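Local coordinates for protein putative exonuclease (Eubacterium rectale, PDB 3L0A) that binds zinc and is thought to be a hydrolase, putatively an exonuclease, with a PDDEXK-like domain, at residues P35-W48 with P238-N250. Sequence-based numbering, arbitrary orientation.
Sequences PCEFYGMEKLNGRW and PDRCELCDCCRHN. With ZN (zinc ion), chain B.
Phe38 is the bump that helix 37-45 pushes into the hollow made by Arg240, Cys246 and Asn250. With CG anti to the backbone N (chi1 179°), its ring lies against the extended Arg240 chain, whose guanidinium stacks nearly flat on one face, CZ 4.0 Å from the ring centroid, a cation-pi contact; Glu42 CG backs the other face and the Asn250 amide stands at the edge. Cys246 SG is the answering bump, seated among Phe38, Glu42 and Trp48, 3.6 Å from Phe38 CE2. Beside this interlock sits a Cys4 zinc site: Cys36, at the N-cap of its helix, joins Cys241, Cys244 and Cys247, of which Cys244 caps helix 245-250, and so the metal ties chain regions some 190 residues apart. Cys36 SG also accepts a nearly straight bond from Cys241 N (3.4 Å). Trp48 lays one face on Cys246, whose CA lies over the six-membered ring 3.7 Å from its centroid, while His249 CB meets Trp48 CZ3. Replacing this tryptophan with an alanine would probably strip the indole from that side of Cys246 and open a gap beside His249. Pro238 CB fits against Glu37 CB, and Asp239 N donates to Glu37 OE1 (3.1 Å), an oxygen also salt-bridged to Arg227.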
loop_
_atom_site.group_PDB
_atom_site.type_symbol
_atom_site.label_atom_id
_atom_site.label_comp_id
_atom_site.label_asym_id
_atom_site.label_seq_id
_atom_site.Cartn_x
_atom_site.Cartn_y
_atom_site.Cartn_z
ATOM N N PRO A 35 -3.555 2.856 23.152
ATOM C CA PRO A 35 -2.950 3.506 24.312
ATOM C C PRO A 35 -1.673 2.757 24.746
ATOM O O PRO A 35 -1.535 1.551 24.471
ATOM C CB PRO A 35 -4.026 3.372 25.398
ATOM C CG PRO A 35 -4.840 2.192 25.003
ATOM C CD PRO A 35 -4.791 2.128 23.495
ATOM N N CYS A 36 -0.760 3.474 25.403
ATOM C CA CYS A 36 0.412 2.865 26.032
ATOM C C CYS A 36 0.904 3.747 27.168
ATOM O O CYS A 36 1.509 4.802 26.938
ATOM C CB CYS A 36 1.533 2.647 25.004
ATOM S SG CYS A 36 2.962 1.776 25.651
ATOM N N GLU A 37 0.655 3.294 28.393
ATOM C CA GLU A 37 0.973 4.068 29.606
ATOM C C GLU A 37 2.495 4.273 29.797
ATOM O O GLU A 37 2.958 5.370 30.121
ATOM C CB GLU A 37 0.341 3.374 30.825
ATOM C CG GLU A 37 -1.178 3.221 30.683
ATOM C CD GLU A 37 -1.902 2.714 31.924
ATOM O OE1 GLU A 37 -1.282 2.026 32.739
ATOM O OE2 GLU A 37 -3.114 3.012 32.075
ATOM N N PHE A 38 3.237 3.192 29.592
ATOM C CA PHE A 38 4.688 3.169 29.624
ATOM C C PHE A 38 5.274 4.237 28.709
ATOM O O PHE A 38 6.050 5.065 29.149
ATOM C CB PHE A 38 5.124 1.773 29.188
ATOM C CG PHE A 38 6.609 1.572 29.149
ATOM C CD1 PHE A 38 7.361 1.616 30.318
ATOM C CD2 PHE A 38 7.253 1.304 27.958
ATOM C CE1 PHE A 38 8.738 1.431 30.273
ATOM C CE2 PHE A 38 8.618 1.122 27.908
ATOM C CZ PHE A 38 9.363 1.189 29.047
ATOM N N TYR A 39 4.875 4.220 27.431
ATOM C CA TYR A 39 5.301 5.236 26.475
ATOM C C TYR A 39 5.091 6.636 27.008
ATOM O O TYR A 39 5.956 7.508 26.873
ATOM C CB TYR A 39 4.548 5.060 25.161
ATOM C CG TYR A 39 4.647 6.197 24.161
ATOM C CD1 TYR A 39 5.812 6.442 23.458
ATOM C CD2 TYR A 39 3.548 6.998 23.900
ATOM C CE1 TYR A 39 5.897 7.485 22.509
ATOM C CE2 TYR A 39 3.601 8.040 22.938
ATOM C CZ TYR A 39 4.778 8.275 22.252
ATOM O OH TYR A 39 4.834 9.304 21.341
ATOM N N GLY A 40 3.946 6.835 27.644
ATOM C CA GLY A 40 3.617 8.114 28.211
ATOM C C GLY A 40 4.501 8.536 29.369
ATOM O O GLY A 40 4.753 9.745 29.554
HETATM N N MSE A 41 4.934 7.550 30.152
HETATM C CA MSE A 41 5.776 7.799 31.337
HETATM C C MSE A 41 7.235 7.960 30.905
HETATM O O MSE A 41 7.927 8.825 31.400
HETATM C CB MSE A 41 5.647 6.653 32.343
HETATM C CG MSE A 41 4.302 6.606 33.066
HETATM SE SE MSE A 41 4.019 8.135 34.198
HETATM C CE MSE A 41 4.964 7.426 35.749
ATOM N N GLU A 42 7.692 7.166 29.932
ATOM C CA GLU A 42 9.020 7.360 29.371
ATOM C C GLU A 42 9.210 8.725 28.660
ATOM O O GLU A 42 10.292 9.322 28.739
ATOM C CB GLU A 42 9.349 6.202 28.440
ATOM C CG GLU A 42 9.357 4.873 29.161
ATOM C CD GLU A 42 10.366 4.841 30.271
ATOM O OE1 GLU A 42 11.569 4.758 29.967
ATOM O OE2 GLU A 42 9.969 4.877 31.461
ATOM N N LYS A 43 8.174 9.238 27.995
ATOM C CA LYS A 43 8.225 10.603 27.417
ATOM C C LYS A 43 8.363 11.698 28.482
ATOM O O LYS A 43 9.107 12.670 28.281
ATOM C CB LYS A 43 6.994 10.913 26.543
ATOM C CG LYS A 43 7.134 10.470 25.084
ATOM C CD LYS A 43 5.819 10.727 24.258
ATOM C CE LYS A 43 5.790 12.097 23.515
ATOM N NZ LYS A 43 4.414 12.588 23.147
ATOM N N LEU A 44 7.635 11.540 29.590
ATOM C CA LEU A 44 7.685 12.469 30.717
ATOM C C LEU A 44 9.055 12.513 31.388
ATOM O O LEU A 44 9.597 13.596 31.578
ATOM C CB LEU A 44 6.630 12.087 31.760
ATOM C CG LEU A 44 5.173 12.303 31.375
ATOM C CD1 LEU A 44 4.286 11.364 32.198
ATOM C CD2 LEU A 44 4.789 13.785 31.572
ATOM N N ASN A 45 9.579 11.334 31.764
ATOM C CA ASN A 45 10.946 11.161 32.323
ATOM C C ASN A 45 12.046 11.751 31.447
ATOM O O ASN A 45 13.133 12.060 31.936
ATOM C CB ASN A 45 11.345 9.667 32.427
ATOM C CG ASN A 45 10.461 8.836 33.361
ATOM O OD1 ASN A 45 9.756 9.355 34.242
ATOM N ND2 ASN A 45 10.513 7.515 33.162
ATOM N N GLY A 46 11.788 11.829 30.142
ATOM C CA GLY A 46 12.815 12.204 29.172
ATOM C C GLY A 46 13.711 11.048 28.751
ATOM O O GLY A 46 14.817 11.263 28.286
ATOM N N ARG A 47 13.237 9.815 28.899
ATOM C CA ARG A 47 14.032 8.641 28.514
ATOM C C ARG A 47 13.633 8.089 27.152
ATOM O O ARG A 47 14.265 7.159 26.653
ATOM C CB ARG A 47 13.909 7.557 29.574
ATOM C CG ARG A 47 14.225 8.079 30.945
ATOM C CD ARG A 47 14.483 6.975 31.924
ATOM N NE ARG A 47 13.317 6.116 32.028
ATOM C CZ ARG A 47 13.189 5.135 32.912
ATOM N NH1 ARG A 47 14.156 4.880 33.804
ATOM N NH2 ARG A 47 12.079 4.398 32.920
ATOM N N TRP A 48 12.579 8.666 26.573
ATOM C CA TRP A 48 12.156 8.372 25.221
ATOM C C TRP A 48 11.754 9.681 24.540
ATOM O O TRP A 48 10.824 10.338 25.027
ATOM C CB TRP A 48 10.972 7.402 25.233
ATOM C CG TRP A 48 10.632 6.972 23.869
ATOM C CD1 TRP A 48 9.624 7.427 23.104
ATOM C CD2 TRP A 48 11.355 6.040 23.069
ATOM N NE1 TRP A 48 9.652 6.833 21.869
ATOM C CE2 TRP A 48 10.713 5.969 21.830
ATOM C CE3 TRP A 48 12.486 5.245 23.293
ATOM C CZ2 TRP A 48 11.165 5.145 20.797
ATOM C CZ3 TRP A 48 12.936 4.421 22.269
ATOM C CH2 TRP A 48 12.271 4.376 21.038
ATOM N N PRO A 238 2.856 1.459 35.182
ATOM C CA PRO A 238 2.222 1.614 33.861
ATOM C C PRO A 238 2.229 0.339 33.038
ATOM O O PRO A 238 3.228 -0.356 33.019
ATOM C CB PRO A 238 3.139 2.621 33.166
ATOM C CG PRO A 238 4.488 2.408 33.814
ATOM C CD PRO A 238 4.147 2.170 35.251
ATOM N N ASP A 239 1.137 0.047 32.347
ATOM C CA ASP A 239 1.130 -1.071 31.395
ATOM C C ASP A 239 1.883 -0.719 30.106
ATOM O O ASP A 239 1.954 0.431 29.707
ATOM C CB ASP A 239 -0.308 -1.469 31.029
ATOM C CG ASP A 239 -1.111 -1.980 32.238
ATOM O OD1 ASP A 239 -0.536 -2.603 33.181
ATOM O OD2 ASP A 239 -2.343 -1.751 32.216
ATOM N N ARG A 240 2.410 -1.740 29.448
ATOM C CA ARG A 240 3.074 -1.604 28.157
ATOM C C ARG A 240 2.208 -2.208 27.079
ATOM O O ARG A 240 1.777 -3.343 27.220
ATOM C CB ARG A 240 4.386 -2.371 28.188
ATOM C CG ARG A 240 5.360 -1.904 29.236
ATOM C CD ARG A 240 6.730 -2.522 29.015
ATOM N NE ARG A 240 7.703 -2.111 30.037
ATOM C CZ ARG A 240 9.007 -2.373 29.981
ATOM N NH1 ARG A 240 9.523 -3.061 28.972
ATOM N NH2 ARG A 240 9.812 -1.971 30.953
ATOM N N CYS A 241 1.962 -1.469 25.990
ATOM C CA CYS A 241 1.162 -1.995 24.896
ATOM C C CYS A 241 1.945 -3.085 24.215
ATOM O O CYS A 241 1.368 -3.961 23.588
ATOM C CB CYS A 241 0.786 -0.910 23.885
ATOM S SG CYS A 241 2.158 -0.256 22.873
ATOM N N GLU A 242 3.264 -3.019 24.325
ATOM C CA GLU A 242 4.150 -3.959 23.658
ATOM C C GLU A 242 4.009 -3.920 22.123
ATOM O O GLU A 242 4.456 -4.832 21.445
ATOM C CB GLU A 242 3.978 -5.397 24.196
ATOM C CG GLU A 242 4.270 -5.587 25.698
ATOM C CD GLU A 242 5.780 -5.552 26.051
ATOM O OE1 GLU A 242 6.654 -5.306 25.185
ATOM O OE2 GLU A 242 6.097 -5.770 27.224
ATOM N N LEU A 243 3.438 -2.854 21.585
ATOM C CA LEU A 243 3.286 -2.711 20.152
ATOM C C LEU A 243 3.863 -1.400 19.581
ATOM O O LEU A 243 3.667 -1.113 18.406
ATOM C CB LEU A 243 1.783 -2.829 19.782
ATOM C CG LEU A 243 1.141 -4.216 20.029
ATOM C CD1 LEU A 243 -0.388 -4.207 19.716
ATOM C CD2 LEU A 243 1.843 -5.306 19.190
ATOM N N CYS A 244 4.555 -0.601 20.396
ATOM C CA CYS A 244 5.115 0.665 19.949
ATOM C C CYS A 244 6.643 0.551 19.991
ATOM O O CYS A 244 7.210 -0.413 20.533
ATOM C CB CYS A 244 4.612 1.815 20.851
ATOM S SG CYS A 244 5.230 1.705 22.559
ATOM N N ASP A 245 7.322 1.523 19.410
ATOM C CA ASP A 245 8.772 1.492 19.283
ATOM C C ASP A 245 9.449 1.574 20.667
ATOM O O ASP A 245 10.459 0.877 20.926
ATOM C CB ASP A 245 9.261 2.620 18.351
ATOM C CG ASP A 245 9.063 2.314 16.825
ATOM O OD1 ASP A 245 9.093 1.133 16.382
ATOM O OD2 ASP A 245 8.953 3.297 16.046
ATOM N N CYS A 246 8.879 2.392 21.557
ATOM C CA CYS A 246 9.381 2.530 22.954
ATOM C C CYS A 246 9.343 1.189 23.661
ATOM O O CYS A 246 10.334 0.744 24.216
ATOM C CB CYS A 246 8.556 3.562 23.763
ATOM S SG CYS A 246 9.061 3.800 25.473
ATOM N N CYS A 247 8.184 0.540 23.597
ATOM C CA CYS A 247 8.039 -0.805 24.139
ATOM C C CYS A 247 9.094 -1.764 23.599
ATOM O O CYS A 247 9.679 -2.534 24.348
ATOM C CB CYS A 247 6.629 -1.341 23.876
ATOM S SG CYS A 247 5.444 -0.947 25.181
ATOM N N ARG A 248 9.352 -1.698 22.301
ATOM C CA ARG A 248 10.262 -2.639 21.667
ATOM C C ARG A 248 11.714 -2.366 22.030
ATOM O O ARG A 248 12.488 -3.299 22.240
ATOM C CB ARG A 248 10.089 -2.641 20.143
ATOM C CG ARG A 248 8.694 -3.118 19.662
ATOM C CD ARG A 248 8.670 -3.483 18.202
ATOM N NE ARG A 248 8.382 -2.316 17.393
ATOM C CZ ARG A 248 7.173 -1.837 17.170
ATOM N NH1 ARG A 248 6.089 -2.408 17.659
ATOM N NH2 ARG A 248 7.049 -0.756 16.443
ATOM N N HIS A 249 12.085 -1.095 22.071
ATOM C CA HIS A 249 13.421 -0.682 22.527
ATOM C C HIS A 249 13.728 -1.156 23.926
ATOM O O HIS A 249 14.838 -1.536 24.228
ATOM C CB HIS A 249 13.550 0.841 22.521
ATOM C CG HIS A 249 14.907 1.316 22.930
ATOM N ND1 HIS A 249 15.949 1.440 22.036
ATOM C CD2 HIS A 249 15.405 1.661 24.143
ATOM C CE1 HIS A 249 17.021 1.875 22.675
ATOM N NE2 HIS A 249 16.723 2.005 23.958
ATOM N N ASN A 250 12.716 -1.108 24.784
ATOM C CA ASN A 250 12.875 -1.448 26.199
ATOM C C ASN A 250 12.641 -2.911 26.596
ATOM O O ASN A 250 12.799 -3.252 27.748
ATOM C CB ASN A 250 11.953 -0.526 27.000
ATOM C CG ASN A 250 12.488 0.876 27.088
ATOM O OD1 ASN A 250 13.312 1.160 27.946
ATOM N ND2 ASN A 250 12.017 1.771 26.215
HETATM ZN ZN ZN B . 3.928 0.665 24.070
HETATM O O HOH W 1 12.360 4.755 27.353
#